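Local coordinates for protein Can2 (Sulfobacillus thermosulfidooxidans, PDB 7BDV) that is a dual-specificity nuclease with CARF domains that binds cyclic tetra-adenylate and potentiates type III CRISPR defence, at residues 74-79 / 102-107; 36-41 / 81-86; 303-308 / 332-337; 310-315 / 345-350. All blocks are in the same frame, centred on the assembly; numbering follows the deposited sequence.

The four contacts fall into two pairs, one in each domain. Interactions 1 and 2 lie in the CARF domain, share helix 73-86 and have centres about 11 Å apart; their nearest atoms come within about 7 Å and 6 Å of the bound cyclic tetra-adenylate. Interactions 3 and 4 lie in the endonuclease domain, share helix 306-320 and have centres about 12 Å apart. They touch directly, Leu334 CD1 lying 3.3 Å from Val349 CG2. Between the pairs the gap is wide: the centres of interactions 1 and 4 are about 38 Å apart. Both of these reach the second subunit, whereas interaction 3 stays about 22 Å, at nearest atoms, from the ligand.

Interaction 1 (74-79 / 102-107); sequences AQTQRI and ALAAFD
Ala104 and Gln77 bury more surface here than any other residue of the two helical segments, and their CA atoms, 5.1 Å apart, mark the point where the backbones come closest. The segment axes approach to 8.2 Å and run roughly in the same direction, with a signed crossing angle of -39°. Helices 73-86 and 99-111 pack in this way side by side in the Rossmann-like CARF domain.

The methyl group of Ala104 is directed at helix 73-86 and meets Thr76: Thr76 CG2 lies 3.5 Å from Ala104 CB, and Thr76 CB is nearly as near. This branch sits anti to the backbone nitrogen of Thr76, which turns the methyl across the interface, while OG1, anti to the carbonyl carbon, bonds back to Gln72 O, just before helix 73-86. Gln77 passes along the other flank of Ala104, with its CG 4.0 Å from Ala104 CB. Beyond CG the chain is extended, which carries the amide past the alanine to Asp107. There Gln77 NE2 donates to Asp107 OD2 over 3.2 Å, with an N-H...O angle of 140°. The acceptor lies almost in the plane of the amide, but the donor stands above the carboxylate, 62° out of its plane.

Helix 99-111 also faces the other subunit, where Leu103 packs on Leu103 of the second subunit. Chemically, the contact pairs a small apolar patch, in which a single methyl group lies between the helices, with a bent bond that ties the amide to a carboxylate at the margin.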
loop_
_atom_site.group_PDB
_atom_site.type_symbol
_atom_site.label_atom_id
_atom_site.label_comp_id
_atom_site.label_asym_id
_atom_site.label_seq_id
_atom_site.Cartn_x
_atom_site.Cartn_y
_atom_site.Cartn_z
ATOM N N ALA A 74 17.084 3.970 27.003
ATOM C CA ALA A 74 18.330 4.076 27.808
ATOM C C ALA A 74 19.478 3.325 27.127
ATOM O O ALA A 74 20.614 3.844 27.108
ATOM C CB ALA A 74 18.099 3.565 29.202
ATOM N N GLN A 75 19.192 2.160 26.556
ATOM C CA GLN A 75 20.218 1.325 25.882
ATOM C C GLN A 75 20.713 2.034 24.617
ATOM O O GLN A 75 21.928 1.940 24.302
ATOM C CB GLN A 75 19.648 -0.061 25.603
ATOM C CG GLN A 75 19.342 -0.867 26.865
ATOM C CD GLN A 75 18.025 -0.518 27.529
ATOM O OE1 GLN A 75 17.452 0.569 27.347
ATOM N NE2 GLN A 75 17.518 -1.460 28.303
ATOM N N THR A 76 19.830 2.737 23.893
ATOM C CA THR A 76 20.224 3.470 22.665
ATOM C C THR A 76 21.062 4.673 23.079
ATOM O O THR A 76 22.039 4.951 22.369
ATOM C CB THR A 76 19.016 3.794 21.782
ATOM O OG1 THR A 76 18.484 2.525 21.418
ATOM C CG2 THR A 76 19.355 4.566 20.528
ATOM N N GLN A 77 20.691 5.350 24.170
ATOM C CA GLN A 77 21.469 6.477 24.758
ATOM C C GLN A 77 22.899 6.010 25.065
ATOM O O GLN A 77 23.838 6.781 24.799
ATOM C CB GLN A 77 20.807 7.007 26.028
ATOM C CG GLN A 77 19.614 7.915 25.756
ATOM C CD GLN A 77 18.980 8.366 27.044
ATOM O OE1 GLN A 77 18.601 7.568 27.890
ATOM N NE2 GLN A 77 18.881 9.664 27.227
ATOM N N ARG A 78 23.058 4.803 25.614
ATOM C CA ARG A 78 24.393 4.246 25.976
ATOM C C ARG A 78 25.208 3.990 24.695
ATOM O O ARG A 78 26.398 4.306 24.694
ATOM C CB ARG A 78 24.244 2.985 26.833
ATOM N N ILE A 79 24.597 3.455 23.639
ATOM C CA ILE A 79 25.304 3.142 22.358
ATOM C C ILE A 79 25.753 4.455 21.697
ATOM O O ILE A 79 26.885 4.502 21.167
ATOM C CB ILE A 79 24.433 2.277 21.425
ATOM C CG1 ILE A 79 24.123 0.913 22.056
ATOM C CG2 ILE A 79 25.073 2.142 20.055
ATOM N N ALA A 102 15.196 7.425 17.594
ATOM C CA ALA A 102 15.482 8.778 17.187
ATOM C C ALA A 102 15.555 9.694 18.404
ATOM O O ALA A 102 16.469 10.517 18.426
ATOM C CB ALA A 102 14.453 9.272 16.187
ATOM N N LEU A 103 14.618 9.609 19.359
ATOM C CA LEU A 103 14.647 10.472 20.571
ATOM C C LEU A 103 15.952 10.228 21.356
ATOM O O LEU A 103 16.559 11.193 21.827
ATOM C CB LEU A 103 13.436 10.183 21.462
ATOM C CG LEU A 103 12.085 10.663 20.918
ATOM C CD1 LEU A 103 10.936 10.020 21.677
ATOM C CD2 LEU A 103 11.977 12.169 21.012
ATOM N N ALA A 104 16.361 8.973 21.516
ATOM C CA ALA A 104 17.557 8.573 22.293
ATOM C C ALA A 104 18.794 9.220 21.670
ATOM O O ALA A 104 19.565 9.857 22.402
ATOM C CB ALA A 104 17.662 7.074 22.319
ATOM N N ALA A 105 18.947 9.084 20.358
ATOM C CA ALA A 105 20.138 9.531 19.601
ATOM C C ALA A 105 20.149 11.054 19.555
ATOM O O ALA A 105 21.178 11.654 19.822
ATOM C CB ALA A 105 20.136 8.892 18.230
ATOM N N PHE A 106 19.016 11.682 19.238
ATOM C CA PHE A 106 18.884 13.153 19.268
ATOM C C PHE A 106 19.401 13.691 20.603
ATOM O O PHE A 106 20.274 14.594 20.603
ATOM C CB PHE A 106 17.435 13.572 19.034
ATOM C CG PHE A 106 17.267 15.044 18.849
ATOM C CD1 PHE A 106 17.492 15.639 17.616
ATOM C CD2 PHE A 106 16.845 15.832 19.897
ATOM C CE1 PHE A 106 17.289 16.999 17.444
ATOM C CE2 PHE A 106 16.612 17.188 19.714
ATOM C CZ PHE A 106 16.851 17.773 18.494
ATOM N N ASP A 107 18.884 13.154 21.711
ATOM C CA ASP A 107 19.220 13.595 23.087
ATOM C C ASP A 107 20.746 13.646 23.302
ATOM O O ASP A 107 21.228 14.659 23.827
ATOM C CB ASP A 107 18.566 12.685 24.128
ATOM C CG ASP A 107 18.817 13.160 25.550
ATOM O OD1 ASP A 107 18.133 14.112 25.984
ATOM O OD2 ASP A 107 19.723 12.589 26.213
#

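Interaction 2 (36-41 / 81-86); sequences RVILLY and DEILEQ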
loop_
_atom_site.group_PDB
_atom_site.type_symbol
_atom_site.label_atom_id
_atom_site.label_comp_id
_atom_site.label_asym_id
_atom_site.label_seq_id
_atom_site.Cartn_x
_atom_site.Cartn_y
_atom_site.Cartn_z
ATOM N N ARG A 36 33.192 7.931 7.008
ATOM C CA ARG A 36 32.702 6.774 7.783
ATOM C C ARG A 36 31.182 6.884 7.928
ATOM O O ARG A 36 30.701 7.993 8.211
ATOM C CB ARG A 36 33.361 6.771 9.158
ATOM C CG ARG A 36 33.283 5.452 9.899
ATOM C CD ARG A 36 34.107 5.392 11.178
ATOM N NE ARG A 36 34.581 6.715 11.542
ATOM C CZ ARG A 36 35.798 7.208 11.310
ATOM N NH1 ARG A 36 36.717 6.489 10.700
ATOM N NH2 ARG A 36 36.057 8.453 11.662
ATOM N N VAL A 37 30.473 5.781 7.762
ATOM C CA VAL A 37 29.026 5.659 8.101
ATOM C C VAL A 37 28.878 4.625 9.220
ATOM O O VAL A 37 29.424 3.514 9.072
ATOM C CB VAL A 37 28.219 5.263 6.860
ATOM C CG1 VAL A 37 26.749 5.008 7.192
ATOM C CG2 VAL A 37 28.377 6.275 5.749
ATOM N N ILE A 38 28.219 4.991 10.319
ATOM C CA ILE A 38 27.764 4.061 11.392
ATOM C C ILE A 38 26.275 3.779 11.159
ATOM O O ILE A 38 25.466 4.732 11.279
ATOM C CB ILE A 38 28.062 4.604 12.796
ATOM C CG1 ILE A 38 29.578 4.772 12.989
ATOM C CG2 ILE A 38 27.508 3.699 13.896
ATOM C CD1 ILE A 38 29.943 5.549 14.190
ATOM N N LEU A 39 25.942 2.534 10.828
ATOM C CA LEU A 39 24.542 2.067 10.609
ATOM C C LEU A 39 24.028 1.418 11.909
ATOM O O LEU A 39 24.600 0.407 12.356
ATOM C CB LEU A 39 24.506 1.070 9.451
ATOM C CG LEU A 39 25.085 1.541 8.118
ATOM C CD1 LEU A 39 25.049 0.417 7.099
ATOM C CD2 LEU A 39 24.341 2.756 7.596
ATOM N N LEU A 40 23.028 2.024 12.535
ATOM C CA LEU A 40 22.290 1.427 13.669
ATOM C C LEU A 40 21.151 0.584 13.114
ATOM O O LEU A 40 20.142 1.180 12.686
ATOM C CB LEU A 40 21.785 2.551 14.567
ATOM C CG LEU A 40 22.729 3.045 15.660
ATOM C CD1 LEU A 40 24.158 3.153 15.185
ATOM C CD2 LEU A 40 22.253 4.370 16.215
ATOM N N TYR A 41 21.311 -0.742 13.084
ATOM C CA TYR A 41 20.271 -1.684 12.593
ATOM C C TYR A 41 19.637 -2.386 13.800
ATOM O O TYR A 41 20.168 -2.280 14.904
ATOM C CB TYR A 41 20.834 -2.668 11.569
ATOM C CG TYR A 41 21.749 -3.716 12.141
ATOM C CD1 TYR A 41 23.111 -3.486 12.281
ATOM C CD2 TYR A 41 21.250 -4.954 12.519
ATOM C CE1 TYR A 41 23.948 -4.453 12.819
ATOM C CE2 TYR A 41 22.075 -5.927 13.063
ATOM C CZ TYR A 41 23.426 -5.673 13.216
ATOM O OH TYR A 41 24.236 -6.632 13.745
ATOM N N ASP A 81 26.306 7.399 23.277
ATOM C CA ASP A 81 27.416 7.814 24.182
ATOM C C ASP A 81 28.716 7.121 23.740
ATOM O O ASP A 81 29.713 7.831 23.563
ATOM C CB ASP A 81 27.090 7.537 25.650
ATOM C CG ASP A 81 26.127 8.534 26.290
ATOM O OD1 ASP A 81 25.885 9.595 25.681
ATOM O OD2 ASP A 81 25.639 8.251 27.406
ATOM N N GLU A 82 28.705 5.807 23.522
ATOM C CA GLU A 82 29.919 5.034 23.124
ATOM C C GLU A 82 30.427 5.539 21.769
ATOM O O GLU A 82 31.652 5.708 21.643
ATOM C CB GLU A 82 29.653 3.527 23.095
ATOM C CG GLU A 82 29.537 2.910 24.481
ATOM C CD GLU A 82 28.891 1.529 24.548
ATOM O OE1 GLU A 82 28.749 0.855 23.477
ATOM O OE2 GLU A 82 28.518 1.122 25.684
ATOM N N ILE A 83 29.527 5.800 20.807
ATOM C CA ILE A 83 29.863 6.254 19.423
ATOM C C ILE A 83 30.559 7.621 19.491
ATOM O O ILE A 83 31.550 7.833 18.720
ATOM C CB ILE A 83 28.602 6.317 18.521
ATOM C CG1 ILE A 83 28.119 4.934 18.085
ATOM C CG2 ILE A 83 28.839 7.199 17.306
ATOM C CD1 ILE A 83 26.717 4.946 17.517
ATOM N N LEU A 84 30.038 8.519 20.335
ATOM C CA LEU A 84 30.527 9.911 20.492
ATOM C C LEU A 84 31.868 9.944 21.241
ATOM O O LEU A 84 32.639 10.889 21.017
ATOM C CB LEU A 84 29.449 10.735 21.202
ATOM C CG LEU A 84 28.252 11.089 20.313
ATOM C CD1 LEU A 84 27.109 11.671 21.126
ATOM C CD2 LEU A 84 28.659 12.066 19.227
ATOM N N GLU A 85 32.133 8.976 22.110
ATOM C CA GLU A 85 33.455 8.796 22.789
ATOM C C GLU A 85 34.507 8.443 21.730
ATOM O O GLU A 85 35.555 9.120 21.709
ATOM C CB GLU A 85 33.355 7.740 23.894
ATOM C CG GLU A 85 34.687 7.199 24.408
ATOM C CD GLU A 85 35.022 5.788 23.939
ATOM O OE2 GLU A 85 36.220 5.491 23.717
ATOM N N GLN A 86 34.206 7.480 20.848
ATOM C CA GLN A 86 35.160 6.953 19.830
ATOM C C GLN A 86 35.262 7.890 18.621
ATOM O O GLN A 86 36.355 7.984 18.028
ATOM C CB GLN A 86 34.741 5.562 19.355
ATOM C CG GLN A 86 35.885 4.827 18.671
ATOM C CD GLN A 86 35.487 3.469 18.159
ATOM O OE1 GLN A 86 34.442 2.928 18.515
ATOM N NE2 GLN A 86 36.332 2.915 17.305
#
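Ile83 meets both Ile38 and Leu40, and these three buried side chains make up the whole contact. Two different branches of Ile83 do the touching. Its CG2 lies 3.7 Å from Ile38 CD1, while its CD1 reaches 3.9 Å from Leu40 CD1 and a similar distance from Ile38 CG2. The two isoleucines therefore run past each other in opposite directions, the end of each beside the branch methyl of the other, whereas Leu40 comes at an oblique angle to the tip of Ile83. No hydrogen bond crosses between the segments, so the evidence for the contact is methyl-to-methyl packing alone.

Torsions account for the pairing. In Ile83, CG1 stands beside the backbone nitrogen (chi1 -75°) and CD1 continues outward in extended form (chi2 165°), which separates its two methyl ends enough for each to find a partner. Ile38 and Leu40, alternate residues of one strand, point to the same side of the sheet and present their methyls to the helix together.

A further layer places these residues. Ile38 also packs on Thr13, Lys66 and Phe87, while Arg36 forms a salt bridge with Glu62. Strand 36-41 runs parallel between strands 13-17 and 62-67, and helix 73-86 belongs to the beta-alpha-beta crossover from strand 62-67 to strand 90-93, packing on this face; helix 47-55 packs on the other face through Val37, Leu39 and Tyr41.

Interaction 3 (303-308 / 332-337); sequences INPMET and YPLTQA
Pro305 overlaps the CD2 methyl of Leu334 with its CB and CG: CB is 3.7 Å from that methyl and CG 4.0 Å. The contact belongs to the Card1-like endonuclease domain, of the PD-(D/E)XK nuclease superfamily, and joins the start of helix 306-320 to the loop that leads into helix 336-344. The proline ring and the leucine side chain slide past each other in opposite directions. For Leu334, CG lies beside the backbone nitrogen (chi1 -72°) and the chain then extends, so its end reaches the ring although its CB does not itself point at the proline.

Below this pair lies Phe328 of strand 325-329, on which both Pro305 and Leu334 pack, giving the loop and the helix start a common base on the sheet. The backbone of the loop is held as well, since Leu334 N bonds to Asp351 OD2. Thr335 occupies the N-cap position ahead of helix 336-344.

A second, more peripheral touch comes from Met306, present as selenomethionine. Its chain bends at chi2 (-63°) and again at chi3, about the CG-SE bond, which brings the terminal methyl to Ala337 in the first turn of helix 336-344; the same side chain also touches Arg341, further along that helix. No hydrogen bond spans the two segments, and none of the touching residues is fully buried. Met306 CE ends 4.0 Å from Ala337 CB and 3.8 Å from Ala337 O.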
loop_
_atom_site.group_PDB
_atom_site.type_symbol
_atom_site.label_atom_id
_atom_site.label_comp_id
_atom_site.label_asym_id
_atom_site.label_seq_id
_atom_site.Cartn_x
_atom_site.Cartn_y
_atom_site.Cartn_z
ATOM N N ILE A 303 -13.415 -2.058 -21.043
ATOM C CA ILE A 303 -12.223 -2.080 -20.135
ATOM C C ILE A 303 -12.740 -2.179 -18.695
ATOM O O ILE A 303 -13.730 -1.496 -18.390
ATOM C CB ILE A 303 -11.326 -0.843 -20.355
ATOM C CG1 ILE A 303 -10.748 -0.800 -21.773
ATOM C CG2 ILE A 303 -10.235 -0.773 -19.295
ATOM N N ASN A 304 -12.102 -2.997 -17.852
ATOM C CA ASN A 304 -12.438 -3.155 -16.409
ATOM C C ASN A 304 -11.252 -2.685 -15.566
ATOM O O ASN A 304 -10.338 -3.451 -15.268
ATOM C CB ASN A 304 -12.878 -4.572 -16.032
ATOM C CG ASN A 304 -11.977 -5.660 -16.571
ATOM N ND2 ASN A 304 -12.059 -6.837 -15.975
ATOM N N PRO A 305 -11.262 -1.408 -15.117
ATOM C CA PRO A 305 -10.079 -0.780 -14.531
ATOM C C PRO A 305 -9.748 -1.223 -13.106
ATOM O O PRO A 305 -8.634 -0.998 -12.619
ATOM C CB PRO A 305 -10.479 0.710 -14.550
ATOM C CG PRO A 305 -11.985 0.684 -14.328
ATOM C CD PRO A 305 -12.438 -0.522 -15.121
HETATM N N MSE A 306 -10.736 -1.789 -12.401
HETATM C CA MSE A 306 -10.626 -1.996 -10.965
HETATM C C MSE A 306 -9.463 -2.935 -10.634
HETATM O O MSE A 306 -8.691 -2.651 -9.726
HETATM C CB MSE A 306 -11.952 -2.513 -10.396
HETATM C CG MSE A 306 -13.061 -1.477 -10.349
HETATM SE SE MSE A 306 -12.630 0.024 -9.154
HETATM C CE MSE A 306 -14.225 0.517 -8.102
ATOM N N GLU A 307 -9.324 -4.046 -11.366
ATOM C CA GLU A 307 -8.220 -4.966 -11.131
ATOM C C GLU A 307 -6.879 -4.227 -11.332
ATOM O O GLU A 307 -5.949 -4.486 -10.569
ATOM C CB GLU A 307 -8.349 -6.208 -12.022
ATOM N N THR A 308 -6.788 -3.315 -12.299
ATOM C CA THR A 308 -5.554 -2.548 -12.631
ATOM C C THR A 308 -5.236 -1.580 -11.482
ATOM O O THR A 308 -4.039 -1.428 -11.117
ATOM C CB THR A 308 -5.701 -1.834 -13.980
ATOM N N TYR A 332 -9.545 6.051 -22.795
ATOM C CA TYR A 332 -10.981 5.680 -22.657
ATOM C C TYR A 332 -11.516 6.235 -21.338
ATOM O O TYR A 332 -10.838 6.197 -20.315
ATOM C CB TYR A 332 -11.165 4.156 -22.723
ATOM N N PRO A 333 -12.741 6.797 -21.313
ATOM C CA PRO A 333 -13.290 7.346 -20.079
ATOM C C PRO A 333 -13.395 6.268 -18.994
ATOM O O PRO A 333 -13.707 5.152 -19.319
ATOM C CB PRO A 333 -14.679 7.881 -20.476
ATOM C CG PRO A 333 -14.622 8.008 -21.979
ATOM C CD PRO A 333 -13.670 6.925 -22.442
ATOM N N LEU A 334 -13.035 6.612 -17.757
ATOM C CA LEU A 334 -13.156 5.745 -16.568
ATOM C C LEU A 334 -14.468 6.094 -15.871
ATOM O O LEU A 334 -14.839 7.285 -15.878
ATOM C CB LEU A 334 -11.973 5.994 -15.630
ATOM C CG LEU A 334 -10.629 5.462 -16.108
ATOM C CD1 LEU A 334 -9.545 5.860 -15.123
ATOM C CD2 LEU A 334 -10.655 3.950 -16.268
ATOM N N THR A 335 -15.110 5.104 -15.255
ATOM C CA THR A 335 -16.316 5.266 -14.403
ATOM C C THR A 335 -15.954 6.106 -13.175
ATOM O O THR A 335 -14.723 6.225 -12.840
ATOM C CB THR A 335 -16.889 3.903 -14.001
ATOM O OG1 THR A 335 -17.989 4.177 -13.136
ATOM C CG2 THR A 335 -15.886 3.001 -13.320
ATOM N N GLN A 336 -16.963 6.677 -12.516
ATOM C CA GLN A 336 -16.761 7.562 -11.339
ATOM C C GLN A 336 -16.127 6.752 -10.206
ATOM O O GLN A 336 -15.231 7.269 -9.540
ATOM C CB GLN A 336 -18.072 8.216 -10.893
ATOM C CG GLN A 336 -17.862 9.624 -10.364
ATOM C CD GLN A 336 -17.010 10.437 -11.306
ATOM O OE1 GLN A 336 -17.394 10.715 -12.437
ATOM N NE2 GLN A 336 -15.823 10.807 -10.853
ATOM N N ALA A 337 -16.573 5.515 -10.015
ATOM C CA ALA A 337 -16.111 4.591 -8.962
ATOM C C ALA A 337 -14.601 4.348 -9.104
ATOM O O ALA A 337 -13.902 4.352 -8.073
ATOM C CB ALA A 337 -16.898 3.314 -9.068
#

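Interaction 4 (310-315 / 345-350); sequences YKIDSV and NSIYVS
Asp313 and Asn345 lie face against face, their side chains crossing at about a right angle while the carboxylate and amide planes are only 29° apart. This stack, with an isoleucine pair beside it, joins helix 306-320 to the turn leading into strand 347-350 in the PD-(D/E)XK-like endonuclease domain. The turn is a Schellman motif that ends helix 336-344: Ser346 has positive phi, and Ile347 N returns to Cys342 O.

In this stack the amide hydrogens lie in a plane turned only slightly from that of the carboxylate, so they do not point well at it. Asp313 OD2 is accordingly 3.4 Å from Asn345 ND2, but the angle is too poor for a hydrogen bond, and Asp313 CG is almost as near, 3.5 Å from ND2. The carboxylate is gripped instead across the dimer interface, where OD2 bonds to Ser314 of the second subunit and OD1 forms a salt bridge with Arg318 of the second subunit. With CG anti to the backbone nitrogen (chi1 -170°), Asp313 presents its carboxylate to both sets of partners. Asn345 in turn packs on Ser314 of the second subunit, placing the stack at the subunit boundary.

Alongside, Ile312 and Ile347 meet at a slant, and both also rest on Ser326 of strand 325-329. The extended arm of Ile347 reaches toward helix 306-320, and its tip comes up against both residues: Ile347 CD1 lies 3.5 Å from Ile312 CG2 and 4.1 Å from Asp313 N.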
loop_
_atom_site.group_PDB
_atom_site.type_symbol
_atom_site.label_atom_id
_atom_site.label_comp_id
_atom_site.label_asym_id
_atom_site.label_seq_id
_atom_site.Cartn_x
_atom_site.Cartn_y
_atom_site.Cartn_z
ATOM N N TYR A 310 -5.903 -1.896 -8.240
ATOM C CA TYR A 310 -5.411 -2.703 -7.096
ATOM C C TYR A 310 -3.951 -3.094 -7.351
ATOM O O TYR A 310 -3.150 -3.067 -6.429
ATOM C CB TYR A 310 -6.212 -3.984 -6.901
ATOM C CG TYR A 310 -7.628 -3.821 -6.412
ATOM C CD1 TYR A 310 -7.943 -2.983 -5.360
ATOM C CD2 TYR A 310 -8.647 -4.563 -6.977
ATOM C CE1 TYR A 310 -9.238 -2.884 -4.884
ATOM C CE2 TYR A 310 -9.949 -4.469 -6.514
ATOM C CZ TYR A 310 -10.253 -3.599 -5.488
ATOM O OH TYR A 310 -11.536 -3.475 -5.043
ATOM N N LYS A 311 -3.628 -3.475 -8.574
ATOM C CA LYS A 311 -2.243 -3.859 -8.949
ATOM C C LYS A 311 -1.342 -2.624 -8.795
ATOM O O LYS A 311 -0.320 -2.745 -8.091
ATOM C CB LYS A 311 -2.228 -4.454 -10.360
ATOM C CG LYS A 311 -0.859 -4.936 -10.828
ATOM C CD LYS A 311 -0.654 -4.874 -12.324
ATOM C CE LYS A 311 0.385 -5.867 -12.793
ATOM N NZ LYS A 311 -0.192 -7.221 -12.959
ATOM N N ILE A 312 -1.730 -1.473 -9.364
ATOM C CA ILE A 312 -0.958 -0.191 -9.259
ATOM C C ILE A 312 -0.689 0.095 -7.777
ATOM O O ILE A 312 0.492 0.372 -7.392
ATOM C CB ILE A 312 -1.715 0.991 -9.914
ATOM C CG1 ILE A 312 -1.820 0.912 -11.435
ATOM C CG2 ILE A 312 -1.095 2.306 -9.509
ATOM C CD1 ILE A 312 -2.755 1.981 -12.031
ATOM N N ASP A 313 -1.748 0.056 -6.959
ATOM C CA ASP A 313 -1.641 0.357 -5.518
ATOM C C ASP A 313 -0.642 -0.613 -4.863
ATOM O O ASP A 313 0.245 -0.134 -4.163
ATOM C CB ASP A 313 -3.009 0.289 -4.843
ATOM C CG ASP A 313 -2.987 0.814 -3.419
ATOM O OD1 ASP A 313 -2.230 1.758 -3.171
ATOM O OD2 ASP A 313 -3.722 0.271 -2.568
ATOM N N SER A 314 -0.790 -1.920 -5.077
ATOM C CA SER A 314 0.027 -2.993 -4.449
ATOM C C SER A 314 1.497 -2.844 -4.879
ATOM O O SER A 314 2.369 -2.716 -4.008
ATOM C CB SER A 314 -0.532 -4.348 -4.797
ATOM O OG SER A 314 0.328 -5.404 -4.349
ATOM N N VAL A 315 1.761 -2.826 -6.178
ATOM C CA VAL A 315 3.149 -2.870 -6.724
ATOM C C VAL A 315 3.897 -1.575 -6.376
ATOM O O VAL A 315 5.043 -1.672 -5.897
ATOM C CB VAL A 315 3.141 -3.153 -8.236
ATOM C CG1 VAL A 315 4.543 -3.074 -8.827
ATOM C CG2 VAL A 315 2.511 -4.513 -8.507
ATOM N N ASN A 345 -6.640 6.043 -3.105
ATOM C CA ASN A 345 -5.364 5.275 -3.070
ATOM C C ASN A 345 -4.167 6.175 -3.413
ATOM O O ASN A 345 -3.067 5.627 -3.605
ATOM C CB ASN A 345 -5.432 4.077 -4.017
ATOM C CG ASN A 345 -6.310 2.960 -3.491
ATOM O OD1 ASN A 345 -7.036 3.118 -2.505
ATOM N ND2 ASN A 345 -6.251 1.822 -4.153
ATOM N N SER A 346 -4.390 7.488 -3.514
ATOM C CA SER A 346 -3.402 8.529 -3.903
ATOM C C SER A 346 -2.814 8.237 -5.292
ATOM O O SER A 346 -1.627 8.529 -5.512
ATOM C CB SER A 346 -2.299 8.659 -2.865
ATOM O OG SER A 346 -2.803 9.149 -1.635
ATOM N N ILE A 347 -3.612 7.687 -6.207
ATOM C CA ILE A 347 -3.212 7.455 -7.625
ATOM C C ILE A 347 -3.791 8.596 -8.456
ATOM O O ILE A 347 -5.019 8.722 -8.506
ATOM C CB ILE A 347 -3.694 6.078 -8.096
ATOM C CG1 ILE A 347 -3.109 4.956 -7.236
ATOM C CG2 ILE A 347 -3.435 5.868 -9.573
ATOM C CD1 ILE A 347 -3.683 3.605 -7.521
ATOM N N TYR A 348 -2.935 9.395 -9.085
ATOM C CA TYR A 348 -3.391 10.434 -10.045
ATOM C C TYR A 348 -4.067 9.757 -11.237
ATOM O O TYR A 348 -3.604 8.681 -11.691
ATOM C CB TYR A 348 -2.250 11.375 -10.420
ATOM C CG TYR A 348 -2.105 12.518 -9.448
ATOM C CD1 TYR A 348 -1.636 12.309 -8.154
ATOM C CD2 TYR A 348 -2.426 13.812 -9.819
ATOM C CE1 TYR A 348 -1.500 13.354 -7.258
ATOM C CE2 TYR A 348 -2.284 14.872 -8.936
ATOM C CZ TYR A 348 -1.816 14.641 -7.651
ATOM O OH TYR A 348 -1.656 15.659 -6.751
ATOM N N VAL A 349 -5.183 10.310 -11.705
ATOM C CA VAL A 349 -5.957 9.649 -12.793
ATOM C C VAL A 349 -6.231 10.651 -13.921
ATOM O O VAL A 349 -6.639 11.790 -13.652
ATOM C CB VAL A 349 -7.215 8.911 -12.277
ATOM C CG1 VAL A 349 -8.155 9.789 -11.469
ATOM C CG2 VAL A 349 -7.936 8.235 -13.423
ATOM N N SER A 350 -5.922 10.250 -15.152
ATOM C CA SER A 350 -6.223 10.970 -16.415
ATOM C C SER A 350 -6.942 10.041 -17.384
ATOM O O SER A 350 -6.321 9.011 -17.782
ATOM C CB SER A 350 -4.978 11.502 -17.052
ATOM O OG SER A 350 -5.333 12.326 -18.146
#